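Surface glycoprotein (Trypanosoma brucei, PDB 5KLH) is a transmembrane surface antigen of insect-stage trypanosomes, probably a sensor, with a bilobed ectodomain. Local coordinates at residues S28-A38 with V74-V82; W98-C106 with Q136-E144. All coordinates share one frame; numbering follows the deposited sequence.

In the fold
The two contacts lie on opposite sides of the chain's centre, in keeping with the bilobed architecture. Their centres are about 46 Å apart, and their nearest atoms stay about 26 Å from each other, so they do not touch. Interaction 1 joins two strands in one lobe. Interaction 2, in the disulfide-bonded lobe, joins the end of strand 85-100 and the residues after it to the loop 136-144. Strand 72-79 of interaction 1 pairs antiparallel with strand 85-100, whose last residues enter interaction 2. The same sheet therefore reaches both contacts. Along the chain they come in series, interaction 1 closing before interaction 2 opens.

Interaction 1: residues S28-A38 with V74-V82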
loop_
_atom_site.group_PDB
_atom_site.type_symbol
_atom_site.label_atom_id
_atom_site.label_comp_id
_atom_site.label_asym_id
_atom_site.label_seq_id
_atom_site.Cartn_x
_atom_site.Cartn_y
_atom_site.Cartn_z
ATOM N N SER A 28 19.711 -3.690 14.136
ATOM C CA SER A 28 19.386 -4.682 15.148
ATOM C C SER A 28 18.064 -5.397 14.885
ATOM O O SER A 28 17.591 -6.148 15.734
ATOM C CB SER A 28 19.343 -4.023 16.529
ATOM O OG SER A 28 20.602 -3.456 16.853
ATOM N N TRP A 29 17.469 -5.178 13.713
ATOM C CA TRP A 29 16.150 -5.755 13.427
ATOM C C TRP A 29 16.237 -7.202 12.918
ATOM O O TRP A 29 15.674 -7.574 11.868
ATOM C CB TRP A 29 15.389 -4.861 12.435
ATOM C CG TRP A 29 14.616 -3.739 13.095
ATOM C CD1 TRP A 29 14.764 -3.278 14.377
ATOM C CD2 TRP A 29 13.573 -2.949 12.506
ATOM N NE1 TRP A 29 13.873 -2.260 14.618
ATOM C CE2 TRP A 29 13.130 -2.040 13.487
ATOM C CE3 TRP A 29 12.967 -2.922 11.239
ATOM C CZ2 TRP A 29 12.120 -1.108 13.245
ATOM C CZ3 TRP A 29 11.953 -2.003 11.005
ATOM C CH2 TRP A 29 11.542 -1.111 12.003
ATOM N N THR A 30 16.976 -8.015 13.666
ATOM C CA THR A 30 17.057 -9.441 13.399
ATOM C C THR A 30 15.902 -10.129 14.109
ATOM O O THR A 30 15.267 -9.531 14.984
ATOM C CB THR A 30 18.365 -10.021 13.902
ATOM O OG1 THR A 30 18.545 -9.565 15.251
ATOM C CG2 THR A 30 19.528 -9.546 13.033
ATOM N N GLY A 31 15.649 -11.386 13.758
ATOM C CA GLY A 31 14.562 -12.135 14.359
ATOM C C GLY A 31 13.901 -13.039 13.337
ATOM O O GLY A 31 14.566 -13.555 12.433
ATOM N N THR A 32 12.593 -13.236 13.474
ATOM C CA THR A 32 11.856 -14.120 12.569
ATOM C C THR A 32 10.509 -13.551 12.154
ATOM O O THR A 32 9.907 -12.755 12.875
ATOM C CB THR A 32 11.603 -15.517 13.190
ATOM O OG1 THR A 32 11.011 -15.362 14.486
ATOM C CG2 THR A 32 12.894 -16.314 13.315
ATOM N N PHE A 33 10.048 -13.983 10.986
ATOM C CA PHE A 33 8.678 -13.779 10.544
ATOM C C PHE A 33 8.059 -15.167 10.441
ATOM O O PHE A 33 8.484 -15.960 9.608
ATOM C CB PHE A 33 8.606 -13.060 9.188
ATOM C CG PHE A 33 9.011 -11.606 9.228
ATOM C CD1 PHE A 33 8.097 -10.623 9.596
ATOM C CD2 PHE A 33 10.286 -11.219 8.847
ATOM C CE1 PHE A 33 8.469 -9.272 9.612
ATOM C CE2 PHE A 33 10.656 -9.880 8.858
ATOM C CZ PHE A 33 9.755 -8.910 9.229
ATOM N N SER A 34 7.073 -15.454 11.286
ATOM C CA SER A 34 6.458 -16.776 11.342
ATOM C C SER A 34 7.529 -17.876 11.292
ATOM O O SER A 34 7.458 -18.791 10.458
ATOM C CB SER A 34 5.449 -16.949 10.202
ATOM O OG SER A 34 4.376 -16.034 10.370
ATOM N N ASP A 35 8.517 -17.733 12.177
ATOM C CA ASP A 35 9.622 -18.674 12.367
ATOM C C ASP A 35 10.612 -18.736 11.206
ATOM O O ASP A 35 11.550 -19.537 11.238
ATOM C CB ASP A 35 9.075 -20.068 12.647
ATOM C CG ASP A 35 8.120 -20.081 13.807
ATOM O OD1 ASP A 35 8.493 -19.560 14.879
ATOM O OD2 ASP A 35 6.989 -20.576 13.629
ATOM N N VAL A 36 10.442 -17.885 10.196
ATOM C CA VAL A 36 11.466 -17.799 9.155
ATOM C C VAL A 36 12.477 -16.705 9.500
ATOM O O VAL A 36 12.094 -15.591 9.852
ATOM C CB VAL A 36 10.856 -17.519 7.767
ATOM C CG1 VAL A 36 11.954 -17.487 6.699
ATOM C CG2 VAL A 36 9.828 -18.579 7.413
ATOM N N LYS A 37 13.769 -17.021 9.412
ATOM C CA LYS A 37 14.809 -16.066 9.799
ATOM C C LYS A 37 14.750 -14.778 8.980
ATOM O O LYS A 37 14.736 -14.828 7.752
ATOM C CB LYS A 37 16.198 -16.684 9.639
ATOM C CG LYS A 37 17.316 -15.761 10.094
ATOM C CD LYS A 37 18.668 -16.455 10.025
ATOM C CE LYS A 37 19.743 -15.559 10.608
ATOM N NZ LYS A 37 21.070 -16.239 10.696
ATOM N N ALA A 38 14.737 -13.639 9.662
ATOM C CA ALA A 38 14.709 -12.336 8.995
ATOM C C ALA A 38 16.106 -11.853 8.623
ATOM O O ALA A 38 17.092 -12.212 9.266
ATOM C CB ALA A 38 14.036 -11.311 9.882
ATOM N N VAL A 74 -0.963 -15.780 7.948
ATOM C CA VAL A 74 -0.714 -15.358 9.313
ATOM C C VAL A 74 0.759 -15.064 9.485
ATOM O O VAL A 74 1.592 -15.977 9.449
ATOM C CB VAL A 74 -1.153 -16.442 10.327
ATOM C CG1 VAL A 74 -0.898 -15.969 11.746
ATOM C CG2 VAL A 74 -2.628 -16.772 10.134
ATOM N N VAL A 75 1.088 -13.792 9.681
ATOM C CA VAL A 75 2.480 -13.381 9.805
ATOM C C VAL A 75 2.743 -12.961 11.244
ATOM O O VAL A 75 2.229 -11.950 11.707
ATOM C CB VAL A 75 2.812 -12.231 8.837
ATOM C CG1 VAL A 75 4.274 -11.842 8.949
ATOM C CG2 VAL A 75 2.485 -12.651 7.410
ATOM N N LYS A 76 3.516 -13.775 11.960
ATOM C CA LYS A 76 3.893 -13.455 13.330
ATOM C C LYS A 76 5.242 -12.763 13.355
ATOM O O LYS A 76 6.279 -13.365 13.061
ATOM C CB LYS A 76 3.900 -14.730 14.179
ATOM C CG LYS A 76 2.563 -15.451 14.084
ATOM C CD LYS A 76 2.439 -16.620 15.049
ATOM C CE LYS A 76 1.062 -17.262 14.906
ATOM N NZ LYS A 76 0.799 -18.325 15.919
ATOM N N VAL A 77 5.213 -11.475 13.671
ATOM C CA VAL A 77 6.407 -10.652 13.615
ATOM C C VAL A 77 7.124 -10.744 14.954
ATOM O O VAL A 77 6.577 -10.356 15.981
ATOM C CB VAL A 77 6.040 -9.196 13.291
ATOM C CG1 VAL A 77 7.277 -8.334 13.177
ATOM C CG2 VAL A 77 5.194 -9.152 12.030
ATOM N N ASN A 78 8.324 -11.309 14.942
ATOM C CA ASN A 78 9.129 -11.443 16.153
ATOM C C ASN A 78 10.533 -10.891 15.896
ATOM O O ASN A 78 11.500 -11.641 15.698
ATOM C CB ASN A 78 9.178 -12.904 16.611
ATOM C CG ASN A 78 9.729 -13.051 18.017
ATOM O OD1 ASN A 78 10.072 -12.059 18.675
ATOM N ND2 ASN A 78 9.809 -14.290 18.493
ATOM N N ILE A 79 10.622 -9.566 15.908
ATOM C CA ILE A 79 11.819 -8.844 15.516
ATOM C C ILE A 79 12.388 -8.133 16.729
ATOM O O ILE A 79 11.655 -7.475 17.472
ATOM C CB ILE A 79 11.503 -7.837 14.404
ATOM C CG1 ILE A 79 11.032 -8.588 13.151
ATOM C CG2 ILE A 79 12.716 -6.965 14.080
ATOM C CD1 ILE A 79 12.154 -9.411 12.455
ATOM N N ASN A 80 13.688 -8.302 16.942
ATOM C CA ASN A 80 14.409 -7.633 18.020
ATOM C C ASN A 80 14.092 -6.136 18.033
ATOM O O ASN A 80 14.188 -5.474 16.998
ATOM C CB ASN A 80 15.917 -7.885 17.847
ATOM C CG ASN A 80 16.744 -7.314 18.972
ATOM O OD1 ASN A 80 16.441 -7.517 20.149
ATOM N ND2 ASN A 80 17.806 -6.597 18.615
ATOM N N THR A 81 13.682 -5.645 19.208
ATOM C CA THR A 81 13.328 -4.251 19.514
ATOM C C THR A 81 11.941 -3.834 19.005
ATOM O O THR A 81 11.517 -2.713 19.247
ATOM C CB THR A 81 14.395 -3.204 18.987
ATOM O OG1 THR A 81 14.285 -3.012 17.567
ATOM C CG2 THR A 81 15.819 -3.618 19.356
ATOM N N VAL A 82 11.225 -4.740 18.339
ATOM C CA VAL A 82 9.852 -4.457 17.921
ATOM C C VAL A 82 8.862 -5.273 18.755
ATOM O O VAL A 82 8.921 -6.505 18.755
ATOM C CB VAL A 82 9.649 -4.777 16.405
ATOM C CG1 VAL A 82 8.250 -4.385 15.956
ATOM C CG2 VAL A 82 10.684 -4.043 15.566
HETATM O O HOH W 1 8.342 -15.456 14.185
#
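S34 and K76 are joined by two hydrogen bonds. The N-H of S34 meets K76 O at 2.9 Å, and the N-H of K76 meets S34 OG at 2.9 Å. The S34 hydroxyl in turn donates to V74 O (2.9 Å), in the carbonyl plane and on a lone pair. It thus stands in for a backbone partner just where the segment 28-38 turns back. Further along, T32 and N78 exchange backbone bonds in both directions, and N80 N donates to T30 O at 2.8 Å. The N80 side chain adds a bond. With CG anti to the backbone N (chi1 -176°), its ND2 reaches S28 O at 2.9 Å, on a lone pair and close to the amide plane. A water bridges T32 OG1, D35 N and K76 O.

The strands 31-33 and 74-79 run antiparallel. Strand 31-33 also forms a hairpin with 36-37 through a type I' turn, F33 to V36, so it lies between two partners in the sheet.

On the face of F33 and V77 the F33 side chain lies alongside V77. Its ring atoms CE2 and CZ meet the end of I79 obliquely, CE2 at 3.9 Å from CD1. A38 CB touches the same CD1. I79 CG2 packs on W29 CB, while V82 CG2 sits over one face of the indole, 4.0 Å from the five-membered ring's centroid. That indole meets Y170 edge-to-face.

Interaction 2: residues W98-C106 with Q136-E144; sequences WFSCSSSQC and QSSKCRLGE
The backbone oxygen of E144 is approached by two neighbours in the segment 98-106. C101 N donates to it at 2.8 Å in a nearly straight bond (170°), and S100 CA makes a CH···O contact with it. One residue back, G143 N donates to C101 O, also at 2.8 Å. C101 thus bonds through both its N and its O to the type II turn R141 to E144. The contact belongs to the cysteine-rich lobe, where C101, C106 and C140 form disulfides with C115, C113 and C146.

The E144 carboxylate holds its own loop together. OE1 accepts from R141 N on its anti lone pair, at 2.8 Å, and from the S137 hydroxyl above the carboxylate plane. S137 OG in turn accepts a longer bond from C140 N, an ST motif.

The sulfurs of C101 and C140 carry much of the remaining packing. C101 SG is anti to its backbone N (chi1 179°), which brings it against the C140 carbonyl and L142 CA. C140 SG approaches the F99 ring obliquely, 3.7 Å from CE1, and also touches C101 CB. F99 also meets the ring of H119, on helix 116-128. L142 reaches over the other end of the contact, with CB near C106 SG and CD1 against S103.

Next to strand 132-135, the bent chain of Q136 crosses the W98 indole, its CG 3.8 Å from W98 CZ3.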
loop_
_atom_site.group_PDB
_atom_site.type_symbol
_atom_site.label_atom_id
_atom_site.label_comp_id
_atom_site.label_asym_id
_atom_site.label_seq_id
_atom_site.Cartn_x
_atom_site.Cartn_y
_atom_site.Cartn_z
ATOM N N TRP A 98 -15.292 0.957 -8.030
ATOM C CA TRP A 98 -16.646 1.414 -8.307
ATOM C C TRP A 98 -16.684 2.720 -9.084
ATOM O O TRP A 98 -15.857 3.598 -8.865
ATOM C CB TRP A 98 -17.416 1.599 -7.000
ATOM C CG TRP A 98 -17.905 0.334 -6.393
ATOM C CD1 TRP A 98 -17.175 -0.576 -5.685
ATOM C CD2 TRP A 98 -19.246 -0.156 -6.422
ATOM N NE1 TRP A 98 -17.981 -1.615 -5.281
ATOM C CE2 TRP A 98 -19.258 -1.379 -5.718
ATOM C CE3 TRP A 98 -20.437 0.312 -6.981
ATOM C CZ2 TRP A 98 -20.420 -2.132 -5.553
ATOM C CZ3 TRP A 98 -21.588 -0.438 -6.820
ATOM C CH2 TRP A 98 -21.571 -1.648 -6.114
ATOM N N PHE A 99 -17.666 2.840 -9.968
ATOM C CA PHE A 99 -17.975 4.115 -10.603
ATOM C C PHE A 99 -19.125 4.768 -9.853
ATOM O O PHE A 99 -20.223 4.212 -9.771
ATOM C CB PHE A 99 -18.338 3.929 -12.081
ATOM C CG PHE A 99 -18.563 5.228 -12.811
ATOM C CD1 PHE A 99 -19.805 5.844 -12.793
ATOM C CD2 PHE A 99 -17.524 5.827 -13.501
ATOM C CE1 PHE A 99 -20.007 7.047 -13.453
ATOM C CE2 PHE A 99 -17.715 7.023 -14.165
ATOM C CZ PHE A 99 -18.970 7.630 -14.140
ATOM N N SER A 100 -18.855 5.941 -9.283
ATOM C CA SER A 100 -19.870 6.736 -8.601
ATOM C C SER A 100 -20.131 7.971 -9.447
ATOM O O SER A 100 -19.187 8.648 -9.860
ATOM C CB SER A 100 -19.409 7.143 -7.202
ATOM O OG SER A 100 -18.987 6.014 -6.453
ATOM N N CYS A 101 -21.397 8.253 -9.727
ATOM C CA CYS A 101 -21.703 9.418 -10.548
ATOM C C CYS A 101 -21.574 10.665 -9.691
ATOM O O CYS A 101 -22.313 10.839 -8.721
ATOM C CB CYS A 101 -23.102 9.320 -11.155
ATOM S SG CYS A 101 -23.551 10.744 -12.175
ATOM N N SER A 102 -20.625 11.519 -10.057
ATOM C CA SER A 102 -20.380 12.772 -9.354
ATOM C C SER A 102 -20.550 13.928 -10.323
ATOM O O SER A 102 -20.572 13.711 -11.529
ATOM C CB SER A 102 -18.979 12.782 -8.771
ATOM O OG SER A 102 -18.037 12.779 -9.823
ATOM N N SER A 103 -20.625 15.151 -9.809
ATOM C CA SER A 103 -20.834 16.301 -10.687
ATOM C C SER A 103 -19.746 16.405 -11.742
ATOM O O SER A 103 -20.021 16.829 -12.871
ATOM C CB SER A 103 -20.902 17.604 -9.881
ATOM O OG SER A 103 -22.076 17.640 -9.087
ATOM N N SER A 104 -18.530 15.985 -11.393
ATOM C CA SER A 104 -17.368 16.138 -12.272
ATOM C C SER A 104 -17.535 15.376 -13.580
ATOM O O SER A 104 -16.986 15.771 -14.598
ATOM C CB SER A 104 -16.091 15.687 -11.564
ATOM O OG SER A 104 -16.144 14.308 -11.248
ATOM N N GLN A 105 -18.293 14.285 -13.553
ATOM C CA GLN A 105 -18.496 13.503 -14.770
ATOM C C GLN A 105 -19.955 13.420 -15.185
ATOM O O GLN A 105 -20.343 12.510 -15.926
ATOM C CB GLN A 105 -17.931 12.099 -14.585
ATOM C CG GLN A 105 -16.417 12.065 -14.506
ATOM C CD GLN A 105 -15.898 10.673 -14.261
ATOM O OE1 GLN A 105 -16.420 9.947 -13.404
ATOM N NE2 GLN A 105 -14.872 10.282 -15.011
ATOM N N CYS A 106 -20.747 14.380 -14.718
ATOM C CA CYS A 106 -22.197 14.369 -14.901
ATOM C C CYS A 106 -22.589 15.256 -16.068
ATOM O O CYS A 106 -22.113 16.376 -16.171
ATOM C CB CYS A 106 -22.892 14.846 -13.619
ATOM S SG CYS A 106 -24.466 14.049 -13.244
ATOM N N GLN A 136 -24.757 -1.760 -11.892
ATOM C CA GLN A 136 -25.729 -1.634 -10.814
ATOM C C GLN A 136 -26.830 -0.645 -11.140
ATOM O O GLN A 136 -27.982 -0.845 -10.753
ATOM C CB GLN A 136 -25.025 -1.220 -9.517
ATOM C CG GLN A 136 -24.126 -2.290 -8.948
ATOM C CD GLN A 136 -24.902 -3.515 -8.500
ATOM O OE1 GLN A 136 -26.022 -3.406 -7.987
ATOM N NE2 GLN A 136 -24.314 -4.694 -8.700
ATOM N N SER A 137 -26.482 0.431 -11.837
ATOM C CA SER A 137 -27.478 1.418 -12.239
ATOM C C SER A 137 -27.199 1.901 -13.647
ATOM O O SER A 137 -26.185 2.553 -13.894
ATOM C CB SER A 137 -27.505 2.607 -11.277
ATOM O OG SER A 137 -28.422 3.586 -11.745
ATOM N N SER A 138 -28.097 1.568 -14.569
ATOM C CA SER A 138 -27.926 1.946 -15.965
ATOM C C SER A 138 -28.162 3.437 -16.180
ATOM O O SER A 138 -27.441 4.077 -16.943
ATOM C CB SER A 138 -28.865 1.131 -16.852
ATOM O OG SER A 138 -28.665 -0.250 -16.635
ATOM N N LYS A 139 -29.160 3.987 -15.502
ATOM C CA LYS A 139 -29.461 5.403 -15.653
ATOM C C LYS A 139 -28.346 6.267 -15.068
ATOM O O LYS A 139 -28.175 7.414 -15.478
ATOM C CB LYS A 139 -30.798 5.727 -14.994
ATOM C CG LYS A 139 -31.979 5.201 -15.787
ATOM C CD LYS A 139 -33.240 5.154 -14.946
ATOM C CE LYS A 139 -34.466 5.300 -15.828
ATOM N NZ LYS A 139 -34.382 6.546 -16.643
ATOM N N CYS A 140 -27.610 5.703 -14.107
ATOM C CA CYS A 140 -26.426 6.329 -13.507
ATOM C C CYS A 140 -26.619 7.825 -13.223
ATOM O O CYS A 140 -25.887 8.661 -13.761
ATOM C CB CYS A 140 -25.217 6.117 -14.422
ATOM S SG CYS A 140 -23.622 6.428 -13.653
ATOM N N ARG A 141 -27.615 8.145 -12.396
ATOM C CA ARG A 141 -27.937 9.530 -12.036
ATOM C C ARG A 141 -26.949 10.057 -11.017
ATOM O O ARG A 141 -26.243 9.277 -10.385
ATOM C CB ARG A 141 -29.350 9.647 -11.452
ATOM C CG ARG A 141 -30.474 9.059 -12.296
ATOM C CD ARG A 141 -31.826 9.349 -11.633
ATOM N NE ARG A 141 -32.907 8.481 -12.104
ATOM C CZ ARG A 141 -33.563 8.651 -13.250
ATOM N NH1 ARG A 141 -33.241 9.651 -14.064
ATOM N NH2 ARG A 141 -34.536 7.814 -13.591
ATOM N N LEU A 142 -26.930 11.374 -10.844
ATOM C CA LEU A 142 -26.064 12.014 -9.858
ATOM C C LEU A 142 -26.160 11.315 -8.514
ATOM O O LEU A 142 -27.258 11.105 -7.998
ATOM C CB LEU A 142 -26.433 13.492 -9.709
ATOM C CG LEU A 142 -25.585 14.310 -8.746
ATOM C CD1 LEU A 142 -24.143 14.239 -9.157
ATOM C CD2 LEU A 142 -26.056 15.759 -8.717
ATOM N N GLY A 143 -25.011 10.927 -7.967
ATOM C CA GLY A 143 -24.967 10.350 -6.636
ATOM C C GLY A 143 -25.074 8.836 -6.597
ATOM O O GLY A 143 -24.854 8.229 -5.542
ATOM N N GLU A 144 -25.404 8.220 -7.731
ATOM C CA GLU A 144 -25.561 6.767 -7.775
ATOM C C GLU A 144 -24.236 6.021 -7.894
ATOM O O GLU A 144 -23.285 6.500 -8.511
ATOM C CB GLU A 144 -26.472 6.350 -8.942
ATOM C CG GLU A 144 -27.904 6.809 -8.817
ATOM C CD GLU A 144 -28.844 5.982 -9.666
ATOM O OE1 GLU A 144 -28.927 6.228 -10.882
ATOM O OE2 GLU A 144 -29.499 5.076 -9.113
#